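Local coordinates for protein putative glycosyl hydrolase (Bacteroides thetaiotaomicron VPI-5482, PDB 3K11) that is probably a carbohydrate-cleaving hydrolase of glycosyl hydrolase family 88, although its substrate has not been established, at residues A[199-212]-A[225-239]. Residues are numbered along the deposited sequence; the frame is centred on the assembly and turned at random. Where two conformers were deposited one is given.
Sequences LWLDDMFMGIPAVA and YLAEAVKQFLQFADR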
ATOM      1  N   LEU A 199      -6.448  24.828  -9.611  1.00 23.70           N
ATOM      2  CA  LEU A 199      -7.571  24.001  -9.932  1.00 21.81           C
ATOM      3  C   LEU A 199      -7.896  23.135  -8.713  1.00 22.56           C
ATOM      4  O   LEU A 199      -7.010  22.533  -8.151  1.00 23.15           O
ATOM      5  CB  LEU A 199      -7.312  23.128 -11.138  1.00 21.12           C
ATOM      6  CG  LEU A 199      -7.042  23.787 -12.492  1.00 23.56           C
ATOM      7  CD1 LEU A 199      -6.841  22.698 -13.596  1.00 20.21           C
ATOM      8  CD2 LEU A 199      -8.182  24.816 -12.854  1.00 21.94           C
ATOM      9  N   TRP A 200      -9.185  23.075  -8.398  1.00 23.24           N
ATOM     10  CA  TRP A 200      -9.760  22.202  -7.370  1.00 23.59           C
ATOM     11  C   TRP A 200     -10.526  21.109  -8.052  1.00 22.90           C
ATOM     12  O   TRP A 200     -11.411  21.380  -8.870  1.00 21.57           O
ATOM     13  CB  TRP A 200     -10.737  23.000  -6.525  1.00 22.81           C
ATOM     14  CG  TRP A 200     -10.111  23.948  -5.574  1.00 23.77           C
ATOM     15  CD1 TRP A 200      -9.279  25.002  -5.855  1.00 23.95           C
ATOM     16  CD2 TRP A 200     -10.340  23.970  -4.180  1.00 21.19           C
ATOM     17  NE1 TRP A 200      -8.954  25.659  -4.701  1.00 25.78           N
ATOM     18  CE2 TRP A 200      -9.605  25.064  -3.653  1.00 20.71           C
ATOM     19  CE3 TRP A 200     -11.097  23.167  -3.314  1.00 25.40           C
ATOM     20  CZ2 TRP A 200      -9.624  25.399  -2.291  1.00 22.93           C
ATOM     21  CZ3 TRP A 200     -11.089  23.467  -1.959  1.00 25.72           C
ATOM     22  CH2 TRP A 200     -10.378  24.596  -1.459  1.00 24.26           C
ATOM     23  N   LEU A 201     -10.233  19.869  -7.697  1.00 22.74           N
ATOM     24  CA  LEU A 201     -10.958  18.734  -8.273  1.00 21.52           C
ATOM     25  C   LEU A 201     -12.463  18.928  -8.069  1.00 24.18           C
ATOM     26  O   LEU A 201     -13.274  18.578  -8.943  1.00 24.91           O
ATOM     27  CB  LEU A 201     -10.470  17.432  -7.630  1.00 23.91           C
ATOM     28  CG  LEU A 201     -10.964  16.151  -8.237  1.00 18.49           C
ATOM     29  CD1 LEU A 201     -10.619  16.072  -9.740  1.00 18.83           C
ATOM     30  CD2 LEU A 201     -10.387  14.933  -7.434  1.00 22.28           C
ATOM     31  N   ASP A 202     -12.857  19.501  -6.920  1.00 24.77           N
ATOM     32  CA  ASP A 202     -14.268  19.700  -6.593  1.00 24.58           C
ATOM     33  C   ASP A 202     -14.972  20.479  -7.682  1.00 24.04           C
ATOM     34  O   ASP A 202     -16.168  20.247  -7.925  1.00 24.16           O
ATOM     35  CB  ASP A 202     -14.454  20.502  -5.291  1.00 25.22           C
ATOM     36  CG  ASP A 202     -13.665  19.918  -4.100  1.00 32.90           C
ATOM     37  OD1 ASP A 202     -12.448  19.820  -4.203  1.00 24.39           O
ATOM     38  OD2 ASP A 202     -14.266  19.507  -3.080  1.00 40.63           O
ATOM     39  N   ASP A 203     -14.247  21.345  -8.393  1.00 23.69           N
ATOM     40  CA  ASP A 203     -14.916  22.259  -9.348  1.00 24.43           C
ATOM     41  C   ASP A 203     -15.324  21.550 -10.627  1.00 24.83           C
ATOM     42  O   ASP A 203     -16.104  22.077 -11.371  1.00 24.89           O
ATOM     43  CB  ASP A 203     -14.079  23.467  -9.668  1.00 25.49           C
ATOM     44  CG  ASP A 203     -14.070  24.505  -8.553  1.00 29.51           C
ATOM     45  OD1 ASP A 203     -15.038  24.539  -7.754  1.00 25.34           O
ATOM     46  OD2 ASP A 203     -13.136  25.323  -8.538  1.00 24.77           O
HETATM   47  N   MSE A 204     -14.803  20.342 -10.885  1.00 23.37           N
HETATM   48  CA  MSE A 204     -15.361  19.530 -11.953  1.00 21.85           C
HETATM   49  C   MSE A 204     -16.879  19.400 -11.712  1.00 21.25           C
HETATM   50  O   MSE A 204     -17.692  19.579 -12.608  1.00 25.30           O
HETATM   51  CB  MSE A 204     -14.702  18.161 -12.020  1.00 24.50           C
HETATM   52  CG  MSE A 204     -13.274  18.239 -12.539  1.00 22.79           C
HETATM   53 SE   MSE A 204     -12.462  16.519 -12.802  0.75 20.85          SE
HETATM   54  CE  MSE A 204     -13.312  16.087 -14.465  1.00 21.95           C
ATOM     55  N   PHE A 205     -17.248  19.138 -10.466  1.00 21.67           N
ATOM     56  CA  PHE A 205     -18.636  18.907 -10.071  1.00 22.04           C
ATOM     57  C   PHE A 205     -19.353  20.198  -9.792  1.00 22.88           C
ATOM     58  O   PHE A 205     -20.542  20.324 -10.083  1.00 26.70           O
ATOM     59  CB  PHE A 205     -18.699  17.973  -8.871  1.00 26.97           C
ATOM     60  CG  PHE A 205     -20.088  17.683  -8.424  1.00 23.76           C
ATOM     61  CD1 PHE A 205     -20.941  16.856  -9.192  1.00 26.39           C
ATOM     62  CD2 PHE A 205     -20.562  18.272  -7.269  1.00 28.83           C
ATOM     63  CE1 PHE A 205     -22.248  16.631  -8.783  1.00 31.53           C
ATOM     64  CE2 PHE A 205     -21.882  18.069  -6.859  1.00 33.01           C
ATOM     65  CZ  PHE A 205     -22.715  17.236  -7.610  1.00 29.03           C
HETATM   66  N   MSE A 206     -18.648  21.182  -9.257  1.00 23.96           N
HETATM   67  CA  MSE A 206     -19.328  22.451  -9.001  1.00 23.62           C
HETATM   68  C   MSE A 206     -19.742  23.147 -10.292  1.00 24.92           C
HETATM   69  O   MSE A 206     -20.761  23.843 -10.330  1.00 24.36           O
HETATM   70  CB  MSE A 206     -18.488  23.389  -8.138  1.00 25.20           C
HETATM   71  CG  MSE A 206     -18.012  22.819  -6.862  1.00 25.59           C
HETATM   72 SE   MSE A 206     -19.446  22.118  -5.681  0.75 25.65          SE
HETATM   73  CE  MSE A 206     -18.398  20.652  -4.751  1.00 29.63           C
ATOM     74  N   GLY A 207     -18.954  22.992 -11.343  1.00 24.68           N
ATOM     75  CA  GLY A 207     -19.190  23.683 -12.625  1.00 24.77           C
ATOM     76  C   GLY A 207     -19.743  22.909 -13.811  1.00 23.92           C
ATOM     77  O   GLY A 207     -20.599  23.416 -14.527  1.00 24.84           O
ATOM     78  N   ILE A 208     -19.314  21.665 -14.009  1.00 23.55           N
ATOM     79  CA  ILE A 208     -19.609  20.979 -15.292  1.00 21.82           C
ATOM     80  C   ILE A 208     -21.061  20.532 -15.434  1.00 24.38           C
ATOM     81  O   ILE A 208     -21.657  20.821 -16.459  1.00 25.32           O
ATOM     82  CB  ILE A 208     -18.595  19.866 -15.597  1.00 22.58           C
ATOM     83  CG1 ILE A 208     -17.202  20.504 -15.669  1.00 24.62           C
ATOM     84  CG2 ILE A 208     -18.966  19.078 -16.867  1.00 23.74           C
ATOM     85  CD1 ILE A 208     -16.036  19.448 -15.758  1.00 22.02           C
ATOM     86  N   PRO A 209     -21.664  19.925 -14.383  1.00 23.36           N
ATOM     87  CA  PRO A 209     -23.076  19.531 -14.523  1.00 22.06           C
ATOM     88  C   PRO A 209     -24.026  20.668 -14.878  1.00 21.93           C
ATOM     89  O   PRO A 209     -24.959  20.471 -15.673  1.00 24.27           O
ATOM     90  CB  PRO A 209     -23.404  18.903 -13.162  1.00 24.64           C
ATOM     91  CG  PRO A 209     -22.057  18.335 -12.711  1.00 23.75           C
ATOM     92  CD  PRO A 209     -21.139  19.491 -13.082  1.00 26.51           C
ATOM     93  N   ALA A 210     -23.803  21.856 -14.316  1.00 23.28           N
ATOM     94  CA  ALA A 210     -24.638  23.011 -14.623  1.00 22.85           C
ATOM     95  C   ALA A 210     -24.561  23.360 -16.112  1.00 21.35           C
ATOM     96  O   ALA A 210     -25.571  23.689 -16.744  1.00 25.69           O
ATOM     97  CB  ALA A 210     -24.193  24.211 -13.784  1.00 23.36           C
ATOM     98  N   VAL A 211     -23.332  23.366 -16.633  1.00 24.27           N
ATOM     99  CA  VAL A 211     -23.111  23.664 -18.048  1.00 24.41           C
ATOM    100  C   VAL A 211     -23.777  22.582 -18.894  1.00 23.76           C
ATOM    101  O   VAL A 211     -24.482  22.896 -19.838  1.00 22.55           O
ATOM    102  CB  VAL A 211     -21.606  23.852 -18.378  1.00 23.20           C
ATOM    103  CG1 VAL A 211     -21.419  24.140 -19.892  1.00 21.58           C
ATOM    104  CG2 VAL A 211     -20.988  24.991 -17.519  1.00 23.65           C
ATOM    105  N   ALA A 212     -23.569  21.297 -18.571  1.00 23.17           N
ATOM    106  CA  ALA A 212     -24.230  20.198 -19.276  1.00 22.23           C
ATOM    107  C   ALA A 212     -25.773  20.328 -19.257  1.00 24.99           C
ATOM    108  O   ALA A 212     -26.438  20.181 -20.294  1.00 24.28           O
ATOM    109  CB  ALA A 212     -23.758  18.811 -18.704  1.00 23.34           C
ATOM    110  N   TYR A 225     -22.973  24.760 -25.139  1.00 26.38           N
ATOM    111  CA  TYR A 225     -22.817  24.274 -23.767  1.00 26.56           C
ATOM    112  C   TYR A 225     -22.330  22.820 -23.708  1.00 24.74           C
ATOM    113  O   TYR A 225     -21.554  22.458 -22.829  1.00 23.17           O
ATOM    114  CB  TYR A 225     -24.083  24.559 -22.942  1.00 26.63           C
ATOM    115  CG  TYR A 225     -24.362  26.042 -22.715  1.00 23.93           C
ATOM    116  CD1 TYR A 225     -23.341  26.967 -22.546  1.00 28.92           C
ATOM    117  CD2 TYR A 225     -25.649  26.504 -22.589  1.00 27.39           C
ATOM    118  CE1 TYR A 225     -23.618  28.314 -22.341  1.00 29.84           C
ATOM    119  CE2 TYR A 225     -25.923  27.833 -22.383  1.00 27.15           C
ATOM    120  CZ  TYR A 225     -24.896  28.730 -22.241  1.00 31.49           C
ATOM    121  OH  TYR A 225     -25.143  30.071 -22.029  1.00 29.61           O
ATOM    122  N   LEU A 226     -22.762  21.970 -24.631  1.00 22.72           N
ATOM    123  CA  LEU A 226     -22.157  20.631 -24.714  1.00 22.14           C
ATOM    124  C   LEU A 226     -20.656  20.730 -24.919  1.00 22.54           C
ATOM    125  O   LEU A 226     -19.912  20.034 -24.288  1.00 21.94           O
ATOM    126  CB  LEU A 226     -22.792  19.793 -25.859  1.00 22.79           C
ATOM    127  CG  LEU A 226     -24.235  19.287 -25.734  1.00 27.34           C
ATOM    128  CD1 LEU A 226     -24.736  18.645 -27.077  1.00 25.34           C
ATOM    129  CD2 LEU A 226     -24.431  18.300 -24.558  1.00 28.27           C
ATOM    130  N   ALA A 227     -20.217  21.609 -25.811  1.00 25.10           N
ATOM    131  CA  ALA A 227     -18.815  21.729 -26.082  1.00 21.26           C
ATOM    132  C   ALA A 227     -18.069  22.274 -24.895  1.00 23.12           C
ATOM    133  O   ALA A 227     -16.973  21.815 -24.612  1.00 24.53           O
ATOM    134  CB  ALA A 227     -18.552  22.563 -27.347  1.00 22.30           C
ATOM    135  N   GLU A 228     -18.634  23.273 -24.207  1.00 21.97           N
ATOM    136  CA  GLU A 228     -17.946  23.850 -23.032  1.00 22.92           C
ATOM    137  C   GLU A 228     -17.872  22.856 -21.898  1.00 24.37           C
ATOM    138  O   GLU A 228     -16.828  22.739 -21.250  1.00 22.12           O
ATOM    139  CB  GLU A 228     -18.634  25.127 -22.587  1.00 23.58           C
ATOM    140  CG  GLU A 228     -17.930  25.871 -21.431  1.00 23.09           C
ATOM    141  CD  GLU A 228     -16.544  26.379 -21.791  1.00 29.16           C
ATOM    142  OE1 GLU A 228     -16.189  26.431 -23.000  1.00 26.45           O
ATOM    143  OE2 GLU A 228     -15.815  26.750 -20.852  1.00 29.18           O
ATOM    144  N   ALA A 229     -18.943  22.097 -21.678  1.00 22.02           N
ATOM    145  CA  ALA A 229     -18.910  21.043 -20.639  1.00 22.80           C
ATOM    146  C   ALA A 229     -17.796  20.027 -20.878  1.00 24.82           C
ATOM    147  O   ALA A 229     -17.012  19.678 -19.969  1.00 24.59           O
ATOM    148  CB  ALA A 229     -20.284  20.369 -20.541  1.00 21.60           C
ATOM    149  N   VAL A 230     -17.688  19.566 -22.122  1.00 23.46           N
ATOM    150  CA  VAL A 230     -16.609  18.642 -22.504  1.00 22.17           C
ATOM    151  C   VAL A 230     -15.200  19.261 -22.379  1.00 21.38           C
ATOM    152  O   VAL A 230     -14.256  18.633 -21.887  1.00 23.75           O
ATOM    153  CB  VAL A 230     -16.857  18.065 -23.915  1.00 24.25           C
ATOM    154  CG1 VAL A 230     -15.647  17.262 -24.436  1.00 24.00           C
ATOM    155  CG2 VAL A 230     -18.115  17.135 -23.862  1.00 21.25           C
ATOM    156  N   LYS A 231     -15.068  20.489 -22.838  1.00 23.60           N
ATOM    157  CA  LYS A 231     -13.800  21.200 -22.774  1.00 22.37           C
ATOM    158  C   LYS A 231     -13.330  21.318 -21.341  1.00 24.11           C
ATOM    159  O   LYS A 231     -12.177  21.065 -21.024  1.00 25.06           O
ATOM    160  CB  LYS A 231     -14.001  22.601 -23.366  1.00 21.14           C
ATOM    161  CG  LYS A 231     -12.718  23.433 -23.448  1.00 27.24           C
ATOM    162  CD  LYS A 231     -12.959  24.864 -23.942  1.00 31.20           C
ATOM    163  CE  LYS A 231     -11.617  25.715 -23.854  1.00 33.36           C
ATOM    164  NZ  LYS A 231     -11.884  27.157 -23.749  1.00 44.88           N
ATOM    165  N   GLN A 232     -14.224  21.728 -20.442  1.00 23.96           N
ATOM    166  CA  GLN A 232     -13.874  21.743 -19.016  1.00 23.09           C
ATOM    167  C   GLN A 232     -13.444  20.379 -18.557  1.00 22.54           C
ATOM    168  O   GLN A 232     -12.403  20.205 -17.910  1.00 23.19           O
ATOM    169  CB  GLN A 232     -15.100  22.150 -18.182  1.00 22.52           C
ATOM    170  CG  GLN A 232     -15.498  23.612 -18.358  1.00 23.22           C
ATOM    171  CD  GLN A 232     -14.507  24.610 -17.807  1.00 28.25           C
ATOM    172  OE1 GLN A 232     -13.787  24.322 -16.875  1.00 23.39           O
ATOM    173  NE2 GLN A 232     -14.509  25.814 -18.383  1.00 21.97           N
ATOM    174  N   PHE A 233     -14.261  19.393 -18.856  1.00 21.91           N
ATOM    175  CA  PHE A 233     -13.926  18.040 -18.354  1.00 21.58           C
ATOM    176  C   PHE A 233     -12.517  17.658 -18.747  1.00 24.27           C
ATOM    177  O   PHE A 233     -11.732  17.206 -17.927  1.00 24.72           O
ATOM    178  CB  PHE A 233     -14.917  17.006 -18.871  1.00 23.77           C
ATOM    179  CG  PHE A 233     -14.754  15.644 -18.232  1.00 25.18           C
ATOM    180  CD1 PHE A 233     -13.837  14.704 -18.736  1.00 26.39           C
ATOM    181  CD2 PHE A 233     -15.515  15.283 -17.144  1.00 26.05           C
ATOM    182  CE1 PHE A 233     -13.673  13.477 -18.131  1.00 27.97           C
ATOM    183  CE2 PHE A 233     -15.313  13.995 -16.507  1.00 24.65           C
ATOM    184  CZ  PHE A 233     -14.410  13.135 -16.996  1.00 26.39           C
ATOM    185  N   LEU A 234     -12.184  17.827 -20.021  1.00 24.19           N
ATOM    186  CA  LEU A 234     -10.911  17.318 -20.501  1.00 23.62           C
ATOM    187  C   LEU A 234      -9.739  18.189 -20.069  1.00 24.91           C
ATOM    188  O   LEU A 234      -8.622  17.693 -19.826  1.00 23.75           O
ATOM    189  CB  LEU A 234     -10.972  17.204 -22.016  1.00 25.98           C
ATOM    190  CG  LEU A 234     -11.955  16.206 -22.649  1.00 21.28           C
ATOM    191  CD1 LEU A 234     -11.914  16.382 -24.159  1.00 22.99           C
ATOM    192  CD2 LEU A 234     -11.651  14.717 -22.244  1.00 26.32           C
ATOM    193  N   GLN A 235      -9.976  19.476 -19.919  1.00 23.30           N
ATOM    194  CA  GLN A 235      -8.903  20.403 -19.453  1.00 22.95           C
ATOM    195  C   GLN A 235      -8.564  20.164 -17.985  1.00 23.48           C
ATOM    196  O   GLN A 235      -7.405  20.300 -17.578  1.00 24.37           O
ATOM    197  CB  GLN A 235      -9.307  21.863 -19.751  1.00 24.02           C
ATOM    198  CG  GLN A 235      -9.129  22.192 -21.232  1.00 24.53           C
ATOM    199  CD  GLN A 235      -9.460  23.606 -21.648  1.00 29.20           C
ATOM    200  OE1 GLN A 235      -9.342  23.913 -22.843  1.00 24.74           O
ATOM    201  NE2 GLN A 235      -9.886  24.463 -20.717  1.00 23.37           N
ATOM    202  N   PHE A 236      -9.587  19.874 -17.158  1.00 22.93           N
ATOM    203  CA  PHE A 236      -9.364  19.418 -15.788  1.00 22.64           C
ATOM    204  C   PHE A 236      -8.642  18.066 -15.814  1.00 22.30           C
ATOM    205  O   PHE A 236      -7.625  17.867 -15.164  1.00 24.40           O
ATOM    206  CB  PHE A 236     -10.679  19.215 -15.004  1.00 22.45           C
ATOM    207  CG  PHE A 236     -11.212  20.450 -14.318  1.00 20.00           C
ATOM    208  CD1 PHE A 236     -10.752  20.815 -13.085  1.00 24.69           C
ATOM    209  CD2 PHE A 236     -12.241  21.192 -14.865  1.00 22.72           C
ATOM    210  CE1 PHE A 236     -11.254  21.934 -12.421  1.00 20.84           C
ATOM    211  CE2 PHE A 236     -12.737  22.333 -14.193  1.00 22.92           C
ATOM    212  CZ  PHE A 236     -12.235  22.690 -12.985  1.00 24.38           C
ATOM    213  N   ALA A 237      -9.211  17.099 -16.511  1.00 21.47           N
ATOM    214  CA  ALA A 237      -8.661  15.720 -16.421  1.00 20.75           C
ATOM    215  C   ALA A 237      -7.221  15.620 -16.907  1.00 25.67           C
ATOM    216  O   ALA A 237      -6.462  14.886 -16.313  1.00 23.55           O
ATOM    217  CB  ALA A 237      -9.595  14.686 -17.129  1.00 23.74           C
ATOM    218  N   ASP A 238      -6.857  16.380 -17.947  0.50 24.89           N
ATOM    219  CA  ASP A 238      -5.472  16.404 -18.473  0.50 24.76           C
ATOM    220  C   ASP A 238      -4.487  16.617 -17.354  0.50 25.09           C
ATOM    221  O   ASP A 238      -3.494  15.880 -17.198  0.50 24.41           O
ATOM    222  CB  ASP A 238      -5.294  17.546 -19.481  0.50 23.55           C
ATOM    223  CG  ASP A 238      -3.888  17.594 -20.085  0.50 26.84           C
ATOM    224  OD1 ASP A 238      -3.460  16.524 -20.577  0.50 25.99           O
ATOM    225  OD2 ASP A 238      -3.232  18.668 -20.018  0.50 32.56           O
ATOM    226  N   ARG A 239      -4.801  17.600 -16.535  1.00 23.58           N
ATOM    227  CA  ARG A 239      -3.911  18.017 -15.449  1.00 25.24           C
ATOM    228  C   ARG A 239      -4.047  17.221 -14.148  1.00 26.24           C
ATOM    229  O   ARG A 239      -3.062  17.002 -13.472  1.00 24.84           O
ATOM    230  CB  ARG A 239      -4.193  19.462 -15.122  1.00 24.38           C
ATOM    231  CG  ARG A 239      -3.881  20.368 -16.305  1.00 27.02           C
ATOM    232  CD  ARG A 239      -4.346  21.708 -15.981  1.00 28.37           C
ATOM    233  NE  ARG A 239      -3.948  22.776 -16.901  1.00 25.60           N
ATOM    234  CZ  ARG A 239      -4.768  23.429 -17.733  1.00 24.99           C
ATOM    235  NH1 ARG A 239      -6.032  23.051 -17.940  1.00 26.35           N
ATOM    236  NH2 ARG A 239      -4.279  24.456 -18.404  1.00 27.22           N
TER
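Tyr225 meets Val211 at one end of an antiparallel hairpin of helices 202-217 and 222-240 (axes 158° apart), consistent with a consecutive helix pair of the six-hairpin alpha/alpha toroid to which family 88 belongs. Val211 carries CG1 anti to its own N (chi1 179°), which lays this methyl along the facing helix, 3.4 Å from Tyr225 O and against CB of Glu228. Ala229, with just a methyl, suits the close approach here: its CA lies 5.4 Å from that of Ile208, and its CB packs on Ala212. Ile208 is a knob in the hole formed by Ala229, Gln232, Phe233 and Phe236; its CG1 rests on Gln232 CB at 3.7 Å, while the Gln232 amide turns off to Glu228 OE2, an oxygen also salt-bridged to Arg183. Phe233 offers a ring face to the selenomethionine at Met204, whose bend at chi3 (78°) brings CE 3.5 Å from Phe233 CE2. The same flexible side chain spans to Phe236, setting CG over that ring's face, 3.8 Å from the centroid. Phe236 is broad enough to reach Asp203 CB and Leu199 as well; an alanine here would probably leave Met204 CG without its aromatic floor and open a gap beside Asp203 CB. Finally, Arg239, salt-bridged to Asp186, spends its aliphatic portion on strand 198-200, where the Leu199 and Arg239 side chains cross at about a right angle, with Leu199 CD1 3.6 Å from Arg239 CD.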